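Local coordinates for HIT domain-containing protein (Sulfolobus tokodaii, PDB 2EO4) that binds zinc and probably acts as a nucleotide-binding hydrolase of the histidine triad family, perhaps cleaving adenylylsulfate, at residues A[5-10]-A[21-26]; A[36-41]-A[59-64]; A[117-120]-A[124-127]. All coordinates share one frame; numbering follows the deposited sequence.

Contact 1: A[5-10]-A[21-26]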
loop_
_atom_site.group_PDB
_atom_site.type_symbol
_atom_site.label_atom_id
_atom_site.label_comp_id
_atom_site.label_asym_id
_atom_site.label_seq_id
_atom_site.Cartn_x
_atom_site.Cartn_y
_atom_site.Cartn_z
ATOM N N SER A 5 -1.447 11.354 19.092
ATOM C CA SER A 5 -0.912 11.353 20.451
ATOM C C SER A 5 0.578 11.038 20.467
ATOM O O SER A 5 1.347 11.657 21.201
ATOM C CB SER A 5 -1.656 10.337 21.327
ATOM O OG SER A 5 -3.003 10.725 21.536
ATOM N N ILE A 6 0.991 10.064 19.666
ATOM C CA ILE A 6 2.398 9.706 19.611
ATOM C C ILE A 6 3.198 10.852 18.987
ATOM O O ILE A 6 4.305 11.157 19.426
ATOM C CB ILE A 6 2.597 8.398 18.815
ATOM C CG1 ILE A 6 1.993 7.233 19.611
ATOM C CG2 ILE A 6 4.074 8.155 18.552
ATOM C CD1 ILE A 6 1.942 5.908 18.868
ATOM N N ILE A 7 2.627 11.491 17.971
ATOM C CA ILE A 7 3.296 12.611 17.315
ATOM C C ILE A 7 3.520 13.747 18.311
ATOM O O ILE A 7 4.579 14.385 18.317
ATOM C CB ILE A 7 2.453 13.150 16.134
ATOM C CG1 ILE A 7 2.417 12.117 15.004
ATOM C CG2 ILE A 7 3.026 14.475 15.637
ATOM C CD1 ILE A 7 3.775 11.787 14.436
ATOM N N ASN A 8 2.520 13.990 19.151
ATOM C CA ASN A 8 2.592 15.057 20.147
ATOM C C ASN A 8 3.271 14.638 21.447
ATOM O O ASN A 8 3.289 15.401 22.419
ATOM C CB ASN A 8 1.190 15.590 20.450
ATOM C CG ASN A 8 0.539 16.237 19.242
ATOM O OD1 ASN A 8 1.172 17.013 18.530
ATOM N ND2 ASN A 8 -0.734 15.930 19.013
ATOM N N ARG A 9 3.829 13.430 21.463
ATOM C CA ARG A 9 4.521 12.906 22.637
ATOM C C ARG A 9 3.628 12.812 23.870
ATOM O O ARG A 9 4.083 13.030 24.997
ATOM C CB ARG A 9 5.750 13.765 22.959
ATOM C CG ARG A 9 7.016 13.370 22.202
ATOM C CD ARG A 9 6.890 13.542 20.693
ATOM N NE ARG A 9 8.127 13.144 20.025
ATOM C CZ ARG A 9 8.369 13.291 18.725
ATOM N NH1 ARG A 9 7.454 13.830 17.931
ATOM N NH2 ARG A 9 9.532 12.903 18.222
ATOM N N GLU A 10 2.360 12.483 23.648
ATOM C CA GLU A 10 1.395 12.342 24.732
ATOM C C GLU A 10 1.242 10.855 25.014
ATOM O O GLU A 10 0.682 10.450 26.033
ATOM C CB GLU A 10 0.044 12.924 24.312
ATOM C CG GLU A 10 0.142 14.314 23.712
ATOM C CD GLU A 10 -1.187 14.823 23.195
ATOM O OE1 GLU A 10 -1.942 14.025 22.603
ATOM O OE2 GLU A 10 -1.469 16.028 23.364
ATOM N N LYS A 21 6.593 16.793 8.207
ATOM C CA LYS A 21 5.230 16.352 7.925
ATOM C C LYS A 21 4.938 14.857 8.033
ATOM O O LYS A 21 3.779 14.452 7.956
ATOM C CB LYS A 21 4.817 16.831 6.532
ATOM C CG LYS A 21 4.783 18.346 6.382
ATOM C CD LYS A 21 4.168 18.750 5.052
ATOM C CE LYS A 21 4.092 20.264 4.910
ATOM N NZ LYS A 21 3.375 20.669 3.663
ATOM N N PHE A 22 5.973 14.044 8.204
ATOM C CA PHE A 22 5.784 12.598 8.295
ATOM C C PHE A 22 6.613 11.954 9.390
ATOM O O PHE A 22 7.532 12.564 9.935
ATOM C CB PHE A 22 6.130 11.933 6.959
ATOM C CG PHE A 22 5.254 12.370 5.825
ATOM C CD1 PHE A 22 5.480 13.583 5.181
ATOM C CD2 PHE A 22 4.175 11.588 5.426
ATOM C CE1 PHE A 22 4.640 14.011 4.156
ATOM C CE2 PHE A 22 3.327 12.006 4.401
ATOM C CZ PHE A 22 3.558 13.221 3.766
ATOM N N ALA A 23 6.272 10.710 9.710
ATOM C CA ALA A 23 6.991 9.956 10.721
ATOM C C ALA A 23 6.760 8.467 10.499
ATOM O O ALA A 23 5.797 8.062 9.848
ATOM C CB ALA A 23 6.516 10.351 12.115
ATOM N N ALA A 24 7.670 7.663 11.028
ATOM C CA ALA A 24 7.571 6.213 10.945
ATOM C C ALA A 24 7.796 5.769 12.383
ATOM O O ALA A 24 8.762 6.187 13.023
ATOM C CB ALA A 24 8.651 5.650 10.031
ATOM N N ILE A 25 6.896 4.934 12.889
ATOM C CA ILE A 25 6.966 4.473 14.269
ATOM C C ILE A 25 6.866 2.957 14.343
ATOM O O ILE A 25 6.120 2.347 13.582
ATOM C CB ILE A 25 5.800 5.089 15.068
ATOM C CG1 ILE A 25 5.896 6.617 15.008
ATOM C CG2 ILE A 25 5.815 4.590 16.509
ATOM C CD1 ILE A 25 4.565 7.319 15.180
ATOM N N LEU A 26 7.617 2.344 15.253
ATOM C CA LEU A 26 7.546 0.893 15.397
ATOM C C LEU A 26 6.156 0.520 15.894
ATOM O O LEU A 26 5.592 1.205 16.753
ATOM C CB LEU A 26 8.590 0.387 16.404
ATOM C CG LEU A 26 10.061 0.440 15.989
ATOM C CD1 LEU A 26 10.937 -0.043 17.140
ATOM C CD2 LEU A 26 10.275 -0.428 14.763
#

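Contact 2: A[36-41]-A[59-64]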
loop_
_atom_site.group_PDB
_atom_site.type_symbol
_atom_site.label_atom_id
_atom_site.label_comp_id
_atom_site.label_asym_id
_atom_site.label_seq_id
_atom_site.Cartn_x
_atom_site.Cartn_y
_atom_site.Cartn_z
ATOM N N THR A 36 6.693 -1.713 11.122
ATOM C CA THR A 36 6.652 -0.268 11.304
ATOM C C THR A 36 5.462 0.373 10.603
ATOM O O THR A 36 4.944 -0.161 9.622
ATOM C CB THR A 36 7.956 0.360 10.761
ATOM O OG1 THR A 36 9.054 -0.104 11.550
ATOM C CG2 THR A 36 7.904 1.888 10.800
ATOM N N LEU A 37 5.030 1.518 11.123
ATOM C CA LEU A 37 3.911 2.251 10.549
ATOM C C LEU A 37 4.415 3.610 10.073
ATOM O O LEU A 37 5.088 4.319 10.816
ATOM C CB LEU A 37 2.824 2.440 11.605
ATOM C CG LEU A 37 2.527 1.128 12.335
ATOM C CD1 LEU A 37 1.754 1.380 13.604
ATOM C CD2 LEU A 37 1.776 0.197 11.392
ATOM N N VAL A 38 4.105 3.957 8.828
ATOM C CA VAL A 38 4.520 5.241 8.277
ATOM C C VAL A 38 3.270 6.097 8.243
ATOM O O VAL A 38 2.237 5.683 7.714
ATOM C CB VAL A 38 5.082 5.099 6.850
ATOM C CG1 VAL A 38 5.536 6.462 6.338
ATOM C CG2 VAL A 38 6.246 4.118 6.849
ATOM N N ILE A 39 3.358 7.293 8.809
ATOM C CA ILE A 39 2.191 8.151 8.865
ATOM C C ILE A 39 2.424 9.618 8.555
ATOM O O ILE A 39 3.520 10.149 8.762
ATOM C CB ILE A 39 1.567 8.139 10.279
ATOM C CG1 ILE A 39 2.543 8.788 11.269
ATOM C CG2 ILE A 39 1.277 6.715 10.725
ATOM C CD1 ILE A 39 1.972 9.023 12.653
ATOM N N PRO A 40 1.391 10.283 8.020
ATOM C CA PRO A 40 1.509 11.710 7.727
ATOM C C PRO A 40 1.222 12.260 9.128
ATOM O O PRO A 40 0.447 11.644 9.873
ATOM C CB PRO A 40 0.331 11.982 6.791
ATOM C CG PRO A 40 0.041 10.638 6.175
ATOM C CD PRO A 40 0.218 9.706 7.344
ATOM N N LYS A 41 1.835 13.372 9.513
ATOM C CA LYS A 41 1.562 13.916 10.840
ATOM C C LYS A 41 0.151 14.489 10.898
ATOM O O LYS A 41 -0.521 14.400 11.928
ATOM C CB LYS A 41 2.598 14.981 11.208
ATOM C CG LYS A 41 3.958 14.382 11.524
ATOM C CD LYS A 41 4.942 15.427 12.008
ATOM C CE LYS A 41 6.250 14.782 12.434
ATOM N NZ LYS A 41 7.187 15.780 13.041
ATOM N N ALA A 59 4.276 8.236 -0.190
ATOM C CA ALA A 59 4.831 7.138 -0.977
ATOM C C ALA A 59 6.358 7.166 -0.967
ATOM O O ALA A 59 7.006 6.122 -0.914
ATOM C CB ALA A 59 4.321 7.209 -2.410
ATOM N N LYS A 60 6.926 8.367 -1.025
ATOM C CA LYS A 60 8.376 8.525 -1.027
ATOM C C LYS A 60 8.978 8.168 0.326
ATOM O O LYS A 60 10.053 7.566 0.402
ATOM C CB LYS A 60 8.740 9.965 -1.410
ATOM C CG LYS A 60 8.256 10.350 -2.797
ATOM C CD LYS A 60 8.567 11.801 -3.126
ATOM C CE LYS A 60 7.932 12.199 -4.452
ATOM N NZ LYS A 60 8.230 13.612 -4.818
ATOM N N VAL A 61 8.290 8.541 1.401
ATOM C CA VAL A 61 8.766 8.226 2.741
ATOM C C VAL A 61 8.690 6.713 2.944
ATOM O O VAL A 61 9.596 6.105 3.510
ATOM C CB VAL A 61 7.920 8.942 3.824
ATOM C CG1 VAL A 61 8.309 8.445 5.206
ATOM C CG2 VAL A 61 8.133 10.453 3.734
ATOM N N VAL A 62 7.606 6.105 2.476
ATOM C CA VAL A 62 7.442 4.661 2.597
ATOM C C VAL A 62 8.608 3.942 1.906
ATOM O O VAL A 62 9.145 2.968 2.433
ATOM C CB VAL A 62 6.094 4.207 1.986
ATOM C CG1 VAL A 62 6.045 2.683 1.862
ATOM C CG2 VAL A 62 4.956 4.675 2.878
ATOM N N LYS A 63 9.017 4.427 0.739
ATOM C CA LYS A 63 10.142 3.785 0.051
ATOM C C LYS A 63 11.415 3.856 0.898
ATOM O O LYS A 63 12.083 2.846 1.121
ATOM C CB LYS A 63 10.421 4.440 -1.306
ATOM C CG LYS A 63 11.628 3.816 -2.023
ATOM C CD LYS A 63 11.944 4.476 -3.364
ATOM C CE LYS A 63 13.213 3.877 -3.967
ATOM N NZ LYS A 63 13.537 4.418 -5.324
ATOM N N LEU A 64 11.757 5.056 1.358
ATOM C CA LEU A 64 12.958 5.243 2.167
ATOM C C LEU A 64 12.964 4.373 3.420
ATOM O O LEU A 64 13.930 3.651 3.689
ATOM C CB LEU A 64 13.101 6.712 2.580
ATOM C CG LEU A 64 14.217 7.012 3.588
ATOM C CD1 LEU A 64 15.559 6.602 3.003
ATOM C CD2 LEU A 64 14.215 8.497 3.935
#

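Contact 3: A[117-120]-A[124-127]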
loop_
_atom_site.group_PDB
_atom_site.type_symbol
_atom_site.label_atom_id
_atom_site.label_comp_id
_atom_site.label_asym_id
_atom_site.label_seq_id
_atom_site.Cartn_x
_atom_site.Cartn_y
_atom_site.Cartn_z
ATOM N N ARG A 117 2.648 -10.687 17.042
ATOM C CA ARG A 117 1.365 -10.066 17.364
ATOM C C ARG A 117 1.159 -9.617 18.807
ATOM O O ARG A 117 0.051 -9.236 19.183
ATOM C CB ARG A 117 0.224 -11.004 16.955
ATOM C CG ARG A 117 0.180 -11.281 15.461
ATOM C CD ARG A 117 -0.939 -12.244 15.094
ATOM N NE ARG A 117 -0.998 -12.470 13.653
ATOM C CZ ARG A 117 -0.022 -13.023 12.940
ATOM N NH1 ARG A 117 1.099 -13.413 13.534
ATOM N NH2 ARG A 117 -0.162 -13.180 11.630
ATOM N N LYS A 118 2.214 -9.649 19.612
ATOM C CA LYS A 118 2.106 -9.232 21.007
ATOM C C LYS A 118 3.060 -8.083 21.316
ATOM O O LYS A 118 3.904 -7.731 20.494
ATOM C CB LYS A 118 2.415 -10.410 21.932
ATOM C CG LYS A 118 1.426 -11.564 21.829
ATOM C CD LYS A 118 1.816 -12.704 22.761
ATOM C CE LYS A 118 0.764 -13.805 22.769
ATOM N NZ LYS A 118 0.533 -14.374 21.414
ATOM N N GLU A 119 2.912 -7.494 22.498
ATOM C CA GLU A 119 3.791 -6.407 22.916
ATOM C C GLU A 119 5.122 -7.067 23.258
ATOM O O GLU A 119 5.145 -8.131 23.877
ATOM C CB GLU A 119 3.229 -5.710 24.154
ATOM C CG GLU A 119 3.944 -4.424 24.529
ATOM C CD GLU A 119 3.421 -3.825 25.822
ATOM O OE1 GLU A 119 2.213 -3.977 26.104
ATOM O OE2 GLU A 119 4.214 -3.191 26.548
ATOM N N GLN A 120 6.227 -6.449 22.851
ATOM C CA GLN A 120 7.548 -7.008 23.119
ATOM C C GLN A 120 8.160 -6.377 24.360
ATOM O O GLN A 120 7.599 -5.449 24.941
ATOM C CB GLN A 120 8.485 -6.760 21.930
ATOM C CG GLN A 120 7.916 -7.160 20.578
ATOM C CD GLN A 120 7.577 -8.632 20.496
ATOM O OE1 GLN A 120 8.426 -9.494 20.739
ATOM N NE2 GLN A 120 6.330 -8.931 20.145
ATOM N N TYR A 124 13.444 -4.860 22.763
ATOM C CA TYR A 124 13.105 -5.004 21.348
ATOM C C TYR A 124 12.974 -3.652 20.654
ATOM O O TYR A 124 13.565 -3.420 19.599
ATOM C CB TYR A 124 11.784 -5.767 21.197
ATOM C CG TYR A 124 11.141 -5.629 19.830
ATOM C CD1 TYR A 124 11.509 -6.459 18.773
ATOM C CD2 TYR A 124 10.176 -4.649 19.593
ATOM C CE1 TYR A 124 10.931 -6.319 17.509
ATOM C CE2 TYR A 124 9.594 -4.495 18.331
ATOM C CZ TYR A 124 9.976 -5.335 17.297
ATOM O OH TYR A 124 9.402 -5.194 16.055
ATOM N N TYR A 125 12.184 -2.764 21.251
ATOM C CA TYR A 125 11.949 -1.440 20.681
ATOM C C TYR A 125 13.212 -0.591 20.621
ATOM O O TYR A 125 13.447 0.115 19.641
ATOM C CB TYR A 125 10.876 -0.708 21.488
ATOM C CG TYR A 125 9.569 -1.467 21.562
ATOM C CD1 TYR A 125 8.659 -1.434 20.505
ATOM C CD2 TYR A 125 9.272 -2.266 22.664
ATOM C CE1 TYR A 125 7.483 -2.186 20.546
ATOM C CE2 TYR A 125 8.105 -3.021 22.715
ATOM C CZ TYR A 125 7.217 -2.980 21.655
ATOM O OH TYR A 125 6.076 -3.749 21.696
ATOM N N GLU A 126 14.025 -0.661 21.666
ATOM C CA GLU A 126 15.247 0.127 21.704
ATOM C C GLU A 126 16.232 -0.319 20.626
ATOM O O GLU A 126 16.795 0.509 19.913
ATOM C CB GLU A 126 15.884 0.031 23.093
ATOM C CG GLU A 126 14.939 0.452 24.209
ATOM C CD GLU A 126 15.582 0.400 25.578
ATOM O OE1 GLU A 126 16.235 -0.620 25.887
ATOM O OE2 GLU A 126 15.424 1.374 26.347
ATOM N N LEU A 127 16.425 -1.626 20.495
ATOM C CA LEU A 127 17.349 -2.153 19.498
ATOM C C LEU A 127 16.874 -1.921 18.067
ATOM O O LEU A 127 17.634 -1.446 17.222
ATOM C CB LEU A 127 17.573 -3.649 19.717
ATOM C CG LEU A 127 18.509 -4.317 18.706
ATOM C CD1 LEU A 127 19.870 -3.634 18.734
ATOM C CD2 LEU A 127 18.641 -5.794 19.028
#

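Contact 1: A[5-10]-A[21-26]
Ile6 and Ile25 meet methyl to methyl, CG2 of Ile6 lying 3.5 Å from CD1 of Ile25, and this is the tight end of the contact between the last turn of helix 2-7 and strand 22-26. In Ile6 the methyl branch stands anti to the backbone N while CG1 folds back beside that nitrogen, which puts CG2 on the strand side; Ile25 answers with the far end of its long branch. One residue further along the helix the fit is slacker: CD1 of Ile7 reaches down to CB of Ala23 at 3.9 Å, and the small alanine leaves the approach to the isoleucine. Phe15 of the adjoining strand packs on both Ile6 and Ala23.

Past Ile7 the chain turns out to solvent. Asn8, Arg9 and Glu10 are exposed, and the helix ends there in a Schellman motif, with Arg9 at positive phi, Glu10 N bonded to Ser5 O at 2.8 Å and Arg9 N to Ile6 O at 3.1 Å. The Arg9 guanidinium doubles back, giving NH1 to the carbonyl O of Ile7 (3.0 Å) nearly in its own plane, while NH2 pairs with Glu18. Through Ile6 and Ile7 this short helix is seated on the HIT-domain sheet. The Ile7 side chain lies about 7 Å from the zinc ion; Cys1 just ahead of the helix and Cys4 within it, with His43 and His94, make up the Cys2His2 zinc site.

Contact 2: A[36-41]-A[59-64]
Val38 meets Val61 and Val62 through aliphatic carbons alone, its CB directed toward helix 52-72. With CG1 anti to the backbone N (chi1 -178°), that methyl is the one carried to the helix, where it meets both valines: it lies 3.6 Å from CG1 of Val61 and 3.9 Å from CG2 of Val62. Val62 CG2 also comes within 4.0 Å of CB of Val38, so the two helix residues offer different methyls to the same partner. Ile39, on the other face of the strand, packs against His94 and His96, the latter predicted to carry the AMP intermediate.

The hydrogen bonds near the valines are within the sheet and within the helix. Val38 pairs with Val97 on one flank and Ile39 with Ala23 on the other, and in the helix Lys63 N donates to Ala59 O at 3.1 Å. The helix also borders the second subunit: Val62 packs on Tyr47 of that subunit, whose OH bonds to Ala59 O, and Lys63 NZ bonds to Ala50 O of the second subunit.

With only methyl and methine carbons meeting here, this contact probably owes its hold to close fit and exclusion of water.

Contact 3: A[117-120]-A[124-127]
Gln120 and Tyr124 bring their backbones closest, CA to CA 6.2 Å, where the irregular segment 117-120 runs up to the first turns of helix 122-143. This is a local loop-to-helix contact in the C-terminal part of the chain, away from the zinc and histidine sites. The main chain takes part directly: Gln120 N donates to Tyr125 OH at 2.9 Å in an almost straight bond (169°). The same hydroxyl also bonds with Lys28 O, tying a second loop to the helix.

Among the side chains, CG of Gln120 lies over one face of the Tyr124 ring, 3.7 Å from the ring centroid in a CH-pi contact and only 20° off the normal, and its CB meets CB of Tyr124 at 3.5 Å. The amide itself is not stacked on the ring. The glutamine chain bends at chi2 (-60°), which turns the amide back toward its own segment, where NE2 bonds to Lys115 O and, in a bent bond with NE2 above the carbonyl plane, to Lys118 O. Tyr124 OH bonds with Gly34 N. Replacing Tyr125 by a phenylalanine would probably leave Gln120 N and Lys28 O without their shared hydroxyl partner and slacken the hold of both loops on the helix. Glu119 adds a looser touch from its aliphatic part, CG lying 3.6 Å from Tyr125 OH. At the edge of the Tyr125 ring, near its plane, the carbonyl O of Gln120 comes 3.3 Å from CE2.

In the fold
The contacts come in series along the chain. Contacts 1 and 2 share the antiparallel sheet, in which strands 22-26 and 36-40 are neighbours; their centres are about 12 Å apart, and Ala23 O accepts a probable hydrogen bond from Ile39 N. Helix 2-7 and helix 52-72 pack on opposite faces of this sheet, so the N-terminal helix beside the zinc site lies on one side and the helix bordering the second subunit on the other. Contact 3 lies at the start of helix 122-143, its centre about 17 Å from that of contact 1 and about 20 Å from that of contact 2; it meets contact 1 where Leu26 packs on Tyr125, joining the C-terminal helix to strand 22-26.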